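Local coordinates for fusolin (PDB 4YN1), which forms the crystalline spindles that enhance the virulence of an insect poxvirus and probably acts on chitin as a lytic polysaccharide monooxygenase, at residues Ser147-Tyr152 against Arg194-Ile199; Leu169-Phe174 against Pro203-Gln208; Thr141-Pro146 against Val178-Arg183; Val4-Ala9 against Asp186-Ala191. All coordinates share one frame; numbering follows the deposited sequence.

Contact 1. Residues Ser147-Tyr152 against Arg194-Ile199; sequences SYFEVY and RVYRMI. With NAG (2-acetamido-2-deoxy-beta-D-glucopyranose), chain B.
Phe149 is the knob between the two sheets of the LPMO beta-sandwich, reaching from strand 147-154 into a hollow lined by Tyr196 and Met198 of strand 194-203. The short strand axes stay 10.2 Å apart and lie at 45°, a spacing bridged here by side chains; no hydrogen bond crosses. The outer end of the Phe149 ring presses on the Tyr196 face, with CE1 3.7 Å from Tyr196 CG and offset toward the rim. The rings meet obliquely. Met198 closes the hollow: its chain, bent at chi2 (-147°) and chi3, sets the CE methyl over the ring's centre, 3.8 Å from the Phe149 centroid and almost on the normal, a CH-pi contact. The sulfur stands obliquely beside the same ring, giving a Met-aromatic pair, while Val151 CG2 lies on the side of SD turned away from CE, 4.4 Å from Met198 SD. Trp215 stacks on Phe149 as well. Glu150 points away from this core, toward the glycan. Tyr152 OH meets Glu150 OE1 at 2.7 Å from above the carboxylate plane, and Arg214 pairs with that oxygen too, whereas NAG N2 donates to Glu150 OE2 over 2.8 Å at 160°.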
# COMPACT_ATOMS: atom_id res chain seq x y z
N SER A 147 5.16 -12.02 -16.93
CA SER A 147 5.40 -11.11 -15.82
C SER A 147 5.69 -11.91 -14.57
O SER A 147 5.50 -13.13 -14.56
CB SER A 147 4.17 -10.22 -15.59
OG SER A 147 3.11 -11.02 -15.08
N TYR A 148 6.10 -11.22 -13.50
CA TYR A 148 6.39 -11.86 -12.23
C TYR A 148 6.10 -10.91 -11.09
O TYR A 148 5.91 -9.72 -11.30
CB TYR A 148 7.82 -12.43 -12.16
CG TYR A 148 8.90 -11.38 -12.15
CD1 TYR A 148 9.19 -10.64 -13.29
CD2 TYR A 148 9.65 -11.13 -11.00
CE1 TYR A 148 10.24 -9.74 -13.32
CE2 TYR A 148 10.64 -10.14 -10.99
CZ TYR A 148 10.96 -9.47 -12.17
OH TYR A 148 11.89 -8.48 -12.24
N PHE A 149 5.98 -11.46 -9.91
CA PHE A 149 5.67 -10.70 -8.69
C PHE A 149 6.79 -10.80 -7.70
O PHE A 149 7.29 -11.90 -7.44
CB PHE A 149 4.42 -11.26 -7.99
CG PHE A 149 3.12 -10.90 -8.66
CD1 PHE A 149 2.60 -11.69 -9.67
CD2 PHE A 149 2.45 -9.73 -8.32
CE1 PHE A 149 1.40 -11.35 -10.29
CE2 PHE A 149 1.25 -9.39 -8.95
CZ PHE A 149 0.71 -10.22 -9.90
N GLU A 150 7.10 -9.68 -7.05
CA GLU A 150 7.95 -9.61 -5.89
C GLU A 150 7.15 -8.96 -4.76
O GLU A 150 6.40 -8.01 -5.02
CB GLU A 150 9.19 -8.73 -6.17
CG GLU A 150 10.17 -9.43 -7.10
CD GLU A 150 11.39 -8.61 -7.47
OE1 GLU A 150 11.43 -7.41 -7.14
OE2 GLU A 150 12.28 -9.16 -8.16
N VAL A 151 7.27 -9.50 -3.56
CA VAL A 151 6.61 -8.93 -2.39
C VAL A 151 7.63 -8.66 -1.32
O VAL A 151 8.46 -9.51 -1.03
CB VAL A 151 5.46 -9.78 -1.86
CG1 VAL A 151 4.71 -9.03 -0.78
CG2 VAL A 151 4.50 -10.20 -2.99
N TYR A 152 7.57 -7.46 -0.76
CA TYR A 152 8.47 -7.05 0.31
C TYR A 152 7.66 -6.70 1.51
O TYR A 152 6.51 -6.32 1.38
CB TYR A 152 9.26 -5.81 -0.10
CG TYR A 152 10.10 -6.00 -1.34
CD1 TYR A 152 9.53 -5.90 -2.61
CD2 TYR A 152 11.47 -6.23 -1.26
CE1 TYR A 152 10.29 -6.14 -3.76
CE2 TYR A 152 12.24 -6.45 -2.40
CZ TYR A 152 11.64 -6.42 -3.65
OH TYR A 152 12.40 -6.67 -4.76
N ARG A 194 -10.75 -12.95 -13.34
CA ARG A 194 -9.54 -13.71 -13.03
C ARG A 194 -8.60 -12.84 -12.21
O ARG A 194 -8.58 -11.62 -12.36
CB ARG A 194 -8.82 -14.13 -14.31
CG ARG A 194 -9.63 -15.11 -15.13
CD ARG A 194 -9.04 -15.41 -16.48
NE ARG A 194 -9.93 -16.37 -17.14
CZ ARG A 194 -11.07 -16.06 -17.75
NH1 ARG A 194 -11.44 -14.79 -17.90
NH2 ARG A 194 -11.83 -17.02 -18.28
N VAL A 195 -7.83 -13.47 -11.36
CA VAL A 195 -6.92 -12.79 -10.44
C VAL A 195 -5.61 -13.53 -10.36
O VAL A 195 -5.50 -14.66 -10.83
CB VAL A 195 -7.56 -12.71 -9.02
CG1 VAL A 195 -8.79 -11.81 -8.99
CG2 VAL A 195 -7.86 -14.08 -8.47
N TYR A 196 -4.64 -12.95 -9.66
CA TYR A 196 -3.39 -13.62 -9.30
C TYR A 196 -3.39 -13.76 -7.79
O TYR A 196 -3.45 -12.74 -7.07
CB TYR A 196 -2.16 -12.81 -9.70
CG TYR A 196 -1.98 -12.63 -11.19
CD1 TYR A 196 -1.44 -13.65 -11.97
CD2 TYR A 196 -2.39 -11.46 -11.82
CE1 TYR A 196 -1.29 -13.49 -13.35
CE2 TYR A 196 -2.24 -11.30 -13.19
CZ TYR A 196 -1.65 -12.31 -13.95
OH TYR A 196 -1.48 -12.13 -15.28
N ARG A 197 -3.43 -15.00 -7.29
CA ARG A 197 -3.38 -15.27 -5.87
C ARG A 197 -2.04 -15.90 -5.57
O ARG A 197 -1.56 -16.74 -6.32
CB ARG A 197 -4.52 -16.18 -5.38
CG ARG A 197 -5.89 -15.52 -5.47
CD ARG A 197 -6.98 -16.30 -4.71
NE ARG A 197 -7.10 -17.65 -5.25
CZ ARG A 197 -7.95 -18.06 -6.20
NH1 ARG A 197 -8.87 -17.23 -6.68
NH2 ARG A 197 -7.89 -19.30 -6.65
N MET A 198 -1.40 -15.49 -4.49
CA MET A 198 -0.09 -16.04 -4.13
C MET A 198 0.01 -16.10 -2.61
O MET A 198 -0.50 -15.23 -1.91
CB MET A 198 1.06 -15.20 -4.76
CG MET A 198 1.13 -13.77 -4.28
SD MET A 198 1.68 -12.54 -5.45
CE MET A 198 0.11 -12.29 -6.41
N ILE A 199 0.62 -17.16 -2.09
CA ILE A 199 0.80 -17.31 -0.65
C ILE A 199 2.07 -16.60 -0.28
O ILE A 199 3.15 -17.03 -0.68
CB ILE A 199 0.84 -18.80 -0.18
CG1 ILE A 199 -0.42 -19.60 -0.65
CG2 ILE A 199 0.97 -18.86 1.36
CD1 ILE A 199 -1.68 -19.03 -0.25
C1 NAG B . 13.69 -12.54 -8.41
C2 NAG B . 14.98 -11.74 -8.20
C3 NAG B . 15.62 -11.49 -9.56
C4 NAG B . 15.84 -12.80 -10.30
C5 NAG B . 14.53 -13.58 -10.37
C6 NAG B . 14.67 -14.96 -10.99
C7 NAG B . 15.29 -10.05 -6.46
C8 NAG B . 14.79 -8.76 -5.88
N2 NAG B . 14.66 -10.48 -7.54
O3 NAG B . 16.84 -10.77 -9.40
O4 NAG B . 16.29 -12.55 -11.62
O5 NAG B . 14.04 -13.78 -9.03
O6 NAG B . 15.63 -15.74 -10.30
O7 NAG B . 16.23 -10.66 -5.97

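Contact 2. Residues Leu169-Phe174 against Pro203-Gln208; sequences LLELVF and PYRQTQ
Val173 and Pro203 mark the closest backbone approach, with CA atoms 8.3 Å apart, so side chains alone join strand 170-176 to Pro203, at the end of strand 194-203, and the loop after it. Val173 supplies the apolar part: its CG1 touches Pro203 CD at 4.0 Å. Beside it, Glu171 runs past the proline ring in the opposite direction, bringing OE1 to 3.7 Å from Pro203 CG. The chain of Glu171 leaves the backbone between N and the carbonyl carbon (chi1 66°) and then stays extended, which carries the carboxylate across to Arg205. There OE1 of Glu171 forms a salt bridge with NH2 of Arg205 at 3.5 Å, a loose one. The carboxylate arrives at the edge of the guanidinium, near its plane, yet the two flat groups are turned 85° apart, so they do not pair side by side as a two-pronged bridge. A water bridges the two groups, donating to Glu171 OE1 at 3.1 Å and accepting from Arg205 NH1 at 3.1 Å. The same guanidinium has further partners: NH1 donates to Tyr204 O over 2.8 Å, tilted well above the carbonyl plane, and NH2, besides facing Glu171, bonds to Thr154 O. These several bonds fix its rotation. Strand 170-176 pairs antiparallel with strand 147-154, where Val173 and Phe174 make a classic beta bulge opposite Val151, while loop 204-208 crosses between the two sheets of the LPMO beta-sandwich, from strand 194-203 to strand 209-217.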
# COMPACT_ATOMS: atom_id res chain seq x y z
N LEU A 169 14.40 -0.02 4.07
CA LEU A 169 13.50 -0.47 5.13
C LEU A 169 12.62 -1.62 4.67
O LEU A 169 11.68 -1.97 5.39
CB LEU A 169 12.62 0.69 5.62
CG LEU A 169 13.33 1.91 6.16
CD1 LEU A 169 12.32 2.90 6.76
CD2 LEU A 169 14.37 1.50 7.20
N LEU A 170 12.93 -2.24 3.52
CA LEU A 170 12.13 -3.35 2.95
C LEU A 170 12.95 -4.61 2.82
O LEU A 170 14.15 -4.54 2.58
CB LEU A 170 11.58 -2.95 1.57
CG LEU A 170 10.46 -1.92 1.53
CD1 LEU A 170 10.23 -1.48 0.11
CD2 LEU A 170 9.19 -2.47 2.11
N GLU A 171 12.33 -5.75 3.07
CA GLU A 171 12.92 -7.06 2.96
C GLU A 171 12.10 -7.91 2.01
O GLU A 171 10.87 -7.95 2.12
CB GLU A 171 13.07 -7.72 4.35
CG GLU A 171 11.83 -8.08 5.14
CD GLU A 171 12.16 -8.52 6.55
OE1 GLU A 171 11.65 -9.58 6.98
OE2 GLU A 171 12.93 -7.81 7.24
N LEU A 172 12.77 -8.61 1.12
CA LEU A 172 12.10 -9.48 0.13
C LEU A 172 11.55 -10.73 0.80
O LEU A 172 12.28 -11.41 1.51
CB LEU A 172 13.09 -9.88 -0.96
CG LEU A 172 12.54 -10.75 -2.09
CD1 LEU A 172 11.62 -9.94 -2.99
CD2 LEU A 172 13.66 -11.34 -2.93
N VAL A 173 10.26 -11.01 0.60
CA VAL A 173 9.63 -12.20 1.13
C VAL A 173 9.10 -13.17 0.07
O VAL A 173 8.76 -14.30 0.43
CB VAL A 173 8.57 -11.88 2.22
CG1 VAL A 173 9.19 -11.09 3.37
CG2 VAL A 173 7.33 -11.17 1.67
N PHE A 174 8.98 -12.74 -1.18
CA PHE A 174 8.37 -13.55 -2.23
C PHE A 174 8.89 -13.09 -3.57
O PHE A 174 9.00 -11.88 -3.81
CB PHE A 174 6.84 -13.40 -2.14
CG PHE A 174 6.04 -14.19 -3.15
CD1 PHE A 174 5.89 -13.73 -4.44
CD2 PHE A 174 5.50 -15.42 -2.81
CE1 PHE A 174 5.15 -14.48 -5.37
CE2 PHE A 174 4.75 -16.15 -3.73
CZ PHE A 174 4.60 -15.68 -5.02
N PRO A 203 6.44 -12.13 7.75
CA PRO A 203 7.06 -12.26 9.06
C PRO A 203 6.21 -11.59 10.13
O PRO A 203 5.55 -10.56 9.90
CB PRO A 203 8.43 -11.56 8.87
CG PRO A 203 8.19 -10.55 7.84
CD PRO A 203 7.23 -11.22 6.89
N TYR A 204 6.19 -12.19 11.29
CA TYR A 204 5.47 -11.63 12.42
C TYR A 204 5.97 -10.23 12.74
O TYR A 204 7.16 -9.95 12.68
CB TYR A 204 5.63 -12.53 13.65
CG TYR A 204 5.08 -11.92 14.92
CD1 TYR A 204 5.85 -11.05 15.69
CD2 TYR A 204 3.82 -12.27 15.39
CE1 TYR A 204 5.33 -10.47 16.85
CE2 TYR A 204 3.31 -11.71 16.56
CZ TYR A 204 4.09 -10.87 17.32
OH TYR A 204 3.54 -10.31 18.44
N ARG A 205 5.04 -9.39 13.18
CA ARG A 205 5.28 -8.03 13.63
C ARG A 205 4.34 -7.74 14.77
O ARG A 205 3.21 -8.20 14.75
CB ARG A 205 4.95 -7.05 12.49
CG ARG A 205 5.87 -7.14 11.26
CD ARG A 205 7.20 -6.52 11.55
NE ARG A 205 8.12 -6.62 10.43
CZ ARG A 205 8.99 -7.60 10.22
NH1 ARG A 205 9.03 -8.65 11.04
NH2 ARG A 205 9.82 -7.55 9.19
N GLN A 206 4.77 -6.92 15.74
CA GLN A 206 3.86 -6.45 16.79
C GLN A 206 3.59 -4.96 16.55
O GLN A 206 3.13 -4.26 17.46
CB GLN A 206 4.39 -6.72 18.20
CG GLN A 206 5.76 -6.14 18.48
CD GLN A 206 6.00 -5.92 19.96
OE1 GLN A 206 5.09 -5.72 20.78
NE2 GLN A 206 7.24 -5.83 20.32
N THR A 207 3.96 -4.44 15.36
CA THR A 207 3.75 -3.07 14.96
C THR A 207 3.00 -3.05 13.64
O THR A 207 3.00 -4.03 12.91
CB THR A 207 5.12 -2.38 14.82
OG1 THR A 207 5.94 -3.21 13.97
CG2 THR A 207 5.83 -2.21 16.16
N GLN A 208 2.45 -1.90 13.29
CA GLN A 208 1.80 -1.72 11.99
C GLN A 208 2.92 -1.71 10.95
O GLN A 208 4.00 -1.13 11.17
CB GLN A 208 0.99 -0.44 11.95
CG GLN A 208 0.27 -0.31 10.63
CD GLN A 208 -0.74 0.80 10.61
OE1 GLN A 208 -1.39 1.10 11.61
NE2 GLN A 208 -0.87 1.45 9.48
O HOH W 1 11.59 -10.15 10.05

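Contact 3. Residues Thr141-Pro146 against Val178-Arg183; sequences TAIHEP and VPLVNR
Ile143 meets Leu180 tip to tip, its terminal CD1 standing before the fork of the leucine at 3.7 Å from Leu180 CD2 and 3.8 Å from Leu180 CD1. Leu180 presents that fork because its CG lies opposite its own nitrogen (chi1 -175°), directing both methyls toward the loop of residues 141-146. Nearer the leucine's backbone, Glu145 passes obliquely, with OE2 3.9 Å from Leu180 CB. The carboxylate is thus placed beside an apolar stem, and OE2 has polar partners around it. Tyr196 OH bonds to OE2, and one water donates to Glu145 OE2 at 2.9 Å while accepting from Leu180 N at 3.0 Å, so the backbone of 178-183 is tied to the loop through solvent. A second water donates to Val178 O at 2.8 Å; its link to Glu145 OE2 is weak. In the sandwich of the LPMO fold, the loop joins strand 131-140 of the four-stranded sheet to strand 147-154 of the other, and Leu180 belongs to the region of strand 180-182, the outermost strand on that side of the four-stranded sheet. A cis peptide bond leads from Glu145 into Pro146 at the far end of the loop. Between the two touching residues of the loop, His144 NE2 is hydrogen-bonded to His1 ND1. In related monooxygenases the N-terminal histidine and a second histidine form the copper-holding histidine brace, and His1 with His144 probably corresponds to that pair. Next in strand 180-182, Val181 is joined by backbone hydrogen bonds to Val195.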
# COMPACT_ATOMS: atom_id res chain seq x y z
N THR A 141 -6.32 -5.43 -14.06
CA THR A 141 -7.31 -4.78 -14.95
C THR A 141 -6.92 -4.91 -16.42
O THR A 141 -7.66 -4.47 -17.29
CB THR A 141 -7.59 -3.36 -14.51
OG1 THR A 141 -6.41 -2.58 -14.59
CG2 THR A 141 -8.11 -3.30 -13.09
N ALA A 142 -5.74 -5.43 -16.69
CA ALA A 142 -5.23 -5.76 -18.01
C ALA A 142 -4.32 -6.97 -17.83
O ALA A 142 -3.61 -7.04 -16.83
CB ALA A 142 -4.44 -4.60 -18.59
N ILE A 143 -4.32 -7.90 -18.76
CA ILE A 143 -3.49 -9.09 -18.68
C ILE A 143 -2.24 -8.90 -19.51
O ILE A 143 -2.28 -8.93 -20.74
CB ILE A 143 -4.26 -10.37 -19.07
CG1 ILE A 143 -5.54 -10.54 -18.23
CG2 ILE A 143 -3.36 -11.60 -18.92
CD1 ILE A 143 -5.33 -10.72 -16.71
N HIS A 144 -1.15 -8.65 -18.82
CA HIS A 144 0.15 -8.40 -19.39
C HIS A 144 1.01 -9.56 -18.94
O HIS A 144 1.31 -9.65 -17.75
CB HIS A 144 0.72 -7.09 -18.79
CG HIS A 144 -0.08 -5.85 -19.05
ND1 HIS A 144 -0.76 -5.66 -20.24
CD2 HIS A 144 -0.19 -4.73 -18.29
CE1 HIS A 144 -1.25 -4.43 -20.18
NE2 HIS A 144 -0.94 -3.84 -19.02
N GLU A 145 1.26 -10.52 -19.83
CA GLU A 145 2.12 -11.68 -19.59
C GLU A 145 3.13 -11.71 -20.73
O GLU A 145 2.82 -11.24 -21.84
CB GLU A 145 1.32 -12.99 -19.47
CG GLU A 145 0.45 -13.00 -18.20
CD GLU A 145 -0.29 -14.27 -17.83
OE1 GLU A 145 -0.31 -15.22 -18.64
OE2 GLU A 145 -0.86 -14.31 -16.72
N PRO A 146 4.38 -12.09 -20.48
CA PRO A 146 4.94 -12.67 -19.25
C PRO A 146 5.25 -11.62 -18.18
O PRO A 146 5.55 -10.48 -18.50
CB PRO A 146 6.21 -13.36 -19.76
CG PRO A 146 6.67 -12.51 -20.86
CD PRO A 146 5.40 -12.07 -21.56
N VAL A 178 3.44 -16.18 -11.14
CA VAL A 178 2.18 -16.59 -10.51
C VAL A 178 1.14 -16.87 -11.61
O VAL A 178 0.95 -16.00 -12.45
CB VAL A 178 1.67 -15.45 -9.58
CG1 VAL A 178 0.29 -15.79 -8.97
CG2 VAL A 178 2.68 -15.16 -8.46
N PRO A 179 0.41 -18.00 -11.56
CA PRO A 179 -0.60 -18.26 -12.59
C PRO A 179 -1.85 -17.42 -12.40
O PRO A 179 -2.25 -17.16 -11.27
CB PRO A 179 -0.93 -19.75 -12.41
CG PRO A 179 -0.65 -20.03 -10.99
CD PRO A 179 0.51 -19.13 -10.61
N LEU A 180 -2.49 -17.04 -13.52
CA LEU A 180 -3.77 -16.37 -13.54
C LEU A 180 -4.84 -17.41 -13.26
O LEU A 180 -4.91 -18.42 -13.96
CB LEU A 180 -3.98 -15.73 -14.91
CG LEU A 180 -5.21 -14.88 -15.10
CD1 LEU A 180 -5.17 -13.64 -14.22
CD2 LEU A 180 -5.34 -14.46 -16.56
N VAL A 181 -5.68 -17.17 -12.27
CA VAL A 181 -6.72 -18.10 -11.83
C VAL A 181 -8.07 -17.44 -11.77
O VAL A 181 -8.16 -16.23 -11.71
CB VAL A 181 -6.37 -18.78 -10.47
CG1 VAL A 181 -5.11 -19.67 -10.58
CG2 VAL A 181 -6.21 -17.76 -9.34
N ASN A 182 -9.14 -18.24 -11.79
CA ASN A 182 -10.49 -17.71 -11.62
C ASN A 182 -10.66 -17.15 -10.22
O ASN A 182 -10.28 -17.81 -9.24
CB ASN A 182 -11.53 -18.83 -11.81
CG ASN A 182 -11.60 -19.27 -13.25
OD1 ASN A 182 -11.41 -18.49 -14.17
ND2 ASN A 182 -11.81 -20.53 -13.47
N ARG A 183 -11.27 -15.96 -10.11
CA ARG A 183 -11.55 -15.40 -8.81
C ARG A 183 -12.59 -16.26 -8.10
O ARG A 183 -13.44 -16.88 -8.76
CB ARG A 183 -12.05 -13.95 -8.92
CG ARG A 183 -13.53 -13.83 -9.23
CD ARG A 183 -13.96 -12.40 -9.46
NE ARG A 183 -15.30 -12.39 -10.06
CZ ARG A 183 -15.89 -11.33 -10.59
NH1 ARG A 183 -15.27 -10.15 -10.62
NH2 ARG A 183 -17.11 -11.43 -11.11
O HOH W 2 -1.03 -17.12 -16.13
O HOH W 3 1.76 -14.90 -14.90

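Contact 4. Residues Val4-Ala9 against Asp186-Ala191; sequences VTFPIA and DSLCTA
Leu188 follows a cis peptide bond although it is no proline, an uncommon feature, and its phi is positive (99°); across from it a second cis bond links Phe6 to Pro7. The backbones come near here, Thr5 CA and Leu188 CA lying 6.2 Å apart, but no hydrogen bond joins the segments. Leu188 lies alongside Thr5, the two side chains running in opposite directions, with Leu188 CG 3.8 Å from Thr5 CB. One methyl, CD1, approaches Thr5 O at 3.5 Å. The other, CD2, is close against Phe6 CB at 3.4 Å, while the ring of Phe6 swings off from the contact, its CG trans to the backbone nitrogen (chi1 -177°). Thr5 CG2 comes to 4.2 Å from Cys189 CA, and Cys189 is tied through its disulfide to Cys139 of strand 131-140. The turn carrying Leu188 is itself fixed by a nearly straight bond: Cys189 N donates to Ser187 OG over 2.7 Å at 172°, an ST turn. Glu137 joins the two segments. One of its carboxylate oxygens, OE1, bonds to Thr5 OG1 and the other, OE2, to Ser187 OG, so two hydroxyls from opposite segments share one carboxylate. Past Pro7, Ala9 N returns to Val4 O at 2.9 Å, closing the turn just before helix 10-17. Thr5 and Phe6 both face Glu137, which makes a classic beta bulge at the end of edge strand 2-6 in the four-stranded sheet of the sandwich.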
# COMPACT_ATOMS: atom_id res chain seq x y z
N VAL A 4 -3.63 -4.40 -5.59
CA VAL A 4 -3.83 -5.43 -4.58
C VAL A 4 -5.22 -5.27 -4.00
O VAL A 4 -5.55 -4.20 -3.50
CB VAL A 4 -2.76 -5.42 -3.44
CG1 VAL A 4 -2.85 -6.69 -2.61
CG2 VAL A 4 -1.34 -5.28 -4.00
N THR A 5 -6.01 -6.34 -3.99
CA THR A 5 -7.34 -6.29 -3.38
C THR A 5 -7.34 -6.90 -2.00
O THR A 5 -8.19 -6.56 -1.19
CB THR A 5 -8.38 -6.92 -4.29
OG1 THR A 5 -7.86 -8.13 -4.83
CG2 THR A 5 -8.78 -5.99 -5.36
N PHE A 6 -6.43 -7.84 -1.75
CA PHE A 6 -6.31 -8.39 -0.42
C PHE A 6 -4.86 -8.65 -0.06
O PHE A 6 -4.21 -9.47 -0.72
CB PHE A 6 -7.09 -9.69 -0.18
CG PHE A 6 -6.93 -10.12 1.27
CD1 PHE A 6 -7.58 -9.45 2.29
CD2 PHE A 6 -6.12 -11.20 1.60
CE1 PHE A 6 -7.35 -9.77 3.62
CE2 PHE A 6 -5.89 -11.53 2.93
CZ PHE A 6 -6.49 -10.81 3.94
N PRO A 7 -4.40 -8.14 1.09
CA PRO A 7 -4.95 -7.04 1.90
C PRO A 7 -5.03 -5.82 0.98
O PRO A 7 -4.15 -5.61 0.12
CB PRO A 7 -3.96 -6.92 3.07
CG PRO A 7 -3.09 -8.17 3.01
CD PRO A 7 -3.04 -8.49 1.54
N ILE A 8 -6.09 -5.05 1.09
CA ILE A 8 -6.32 -3.96 0.14
C ILE A 8 -5.17 -2.94 0.05
O ILE A 8 -4.66 -2.51 1.08
CB ILE A 8 -7.69 -3.30 0.44
CG1 ILE A 8 -8.11 -2.38 -0.74
CG2 ILE A 8 -7.67 -2.56 1.77
CD1 ILE A 8 -9.55 -1.93 -0.62
N ALA A 9 -4.78 -2.56 -1.20
CA ALA A 9 -3.75 -1.55 -1.42
C ALA A 9 -4.25 -0.20 -0.93
O ALA A 9 -5.44 0.12 -1.01
CB ALA A 9 -3.34 -1.47 -2.88
N ASP A 186 -16.16 -15.22 -3.26
CA ASP A 186 -16.01 -14.21 -2.21
C ASP A 186 -15.06 -13.08 -2.57
O ASP A 186 -14.78 -12.22 -1.73
CB ASP A 186 -15.56 -14.86 -0.89
CG ASP A 186 -14.18 -15.48 -0.90
OD1 ASP A 186 -13.57 -15.57 -1.99
OD2 ASP A 186 -13.72 -15.93 0.18
N SER A 187 -14.52 -13.06 -3.80
CA SER A 187 -13.61 -11.96 -4.18
C SER A 187 -14.53 -10.68 -4.35
O SER A 187 -15.66 -10.92 -4.71
CB SER A 187 -12.91 -12.33 -5.48
OG SER A 187 -12.00 -11.33 -5.90
N LEU A 188 -14.25 -9.41 -4.06
CA LEU A 188 -13.09 -8.61 -3.73
C LEU A 188 -12.66 -7.88 -5.04
O LEU A 188 -12.89 -6.67 -5.19
CB LEU A 188 -12.03 -9.48 -3.09
CG LEU A 188 -10.93 -8.87 -2.35
CD1 LEU A 188 -11.40 -7.98 -1.15
CD2 LEU A 188 -10.04 -9.91 -1.86
N CYS A 189 -12.23 -8.64 -6.05
CA CYS A 189 -11.82 -8.09 -7.33
C CYS A 189 -13.04 -8.05 -8.24
O CYS A 189 -13.34 -9.04 -8.89
CB CYS A 189 -10.69 -8.95 -7.91
SG CYS A 189 -10.11 -8.43 -9.54
N THR A 190 -13.78 -6.94 -8.26
CA THR A 190 -14.95 -6.84 -9.15
C THR A 190 -14.55 -6.52 -10.57
O THR A 190 -15.36 -6.69 -11.50
CB THR A 190 -15.93 -5.76 -8.63
OG1 THR A 190 -15.19 -4.59 -8.35
CG2 THR A 190 -16.66 -6.21 -7.38
N ALA A 191 -13.35 -5.99 -10.76
CA ALA A 191 -12.87 -5.55 -12.07
C ALA A 191 -12.47 -6.65 -13.01
O ALA A 191 -12.28 -6.39 -14.19
CB ALA A 191 -11.71 -4.58 -11.89

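Overall arrangement
Contact 1 lies in the core between the sheets, its centre about 9 Å from that of contact 3, about 13 Å from contact 4 and about 17 Å from contact 2. The strand of contact 2 pairs with the first strand of contact 1: Val151 O lies 2.8 Å from Val173 N. Contact 3 flanks the second, with Val195 N 2.8 Å from Val181 O, and carries His144 of the probable histidine brace. Contacts 3 and 4 meet where Arg183 NH1 reaches Cys189 O at 2.8 Å. Only contact 1 holds glycan-pocket residues; in contact 2 the side chain of Glu171 is about 10 Å from a bound sugar, and Leu172 touches one.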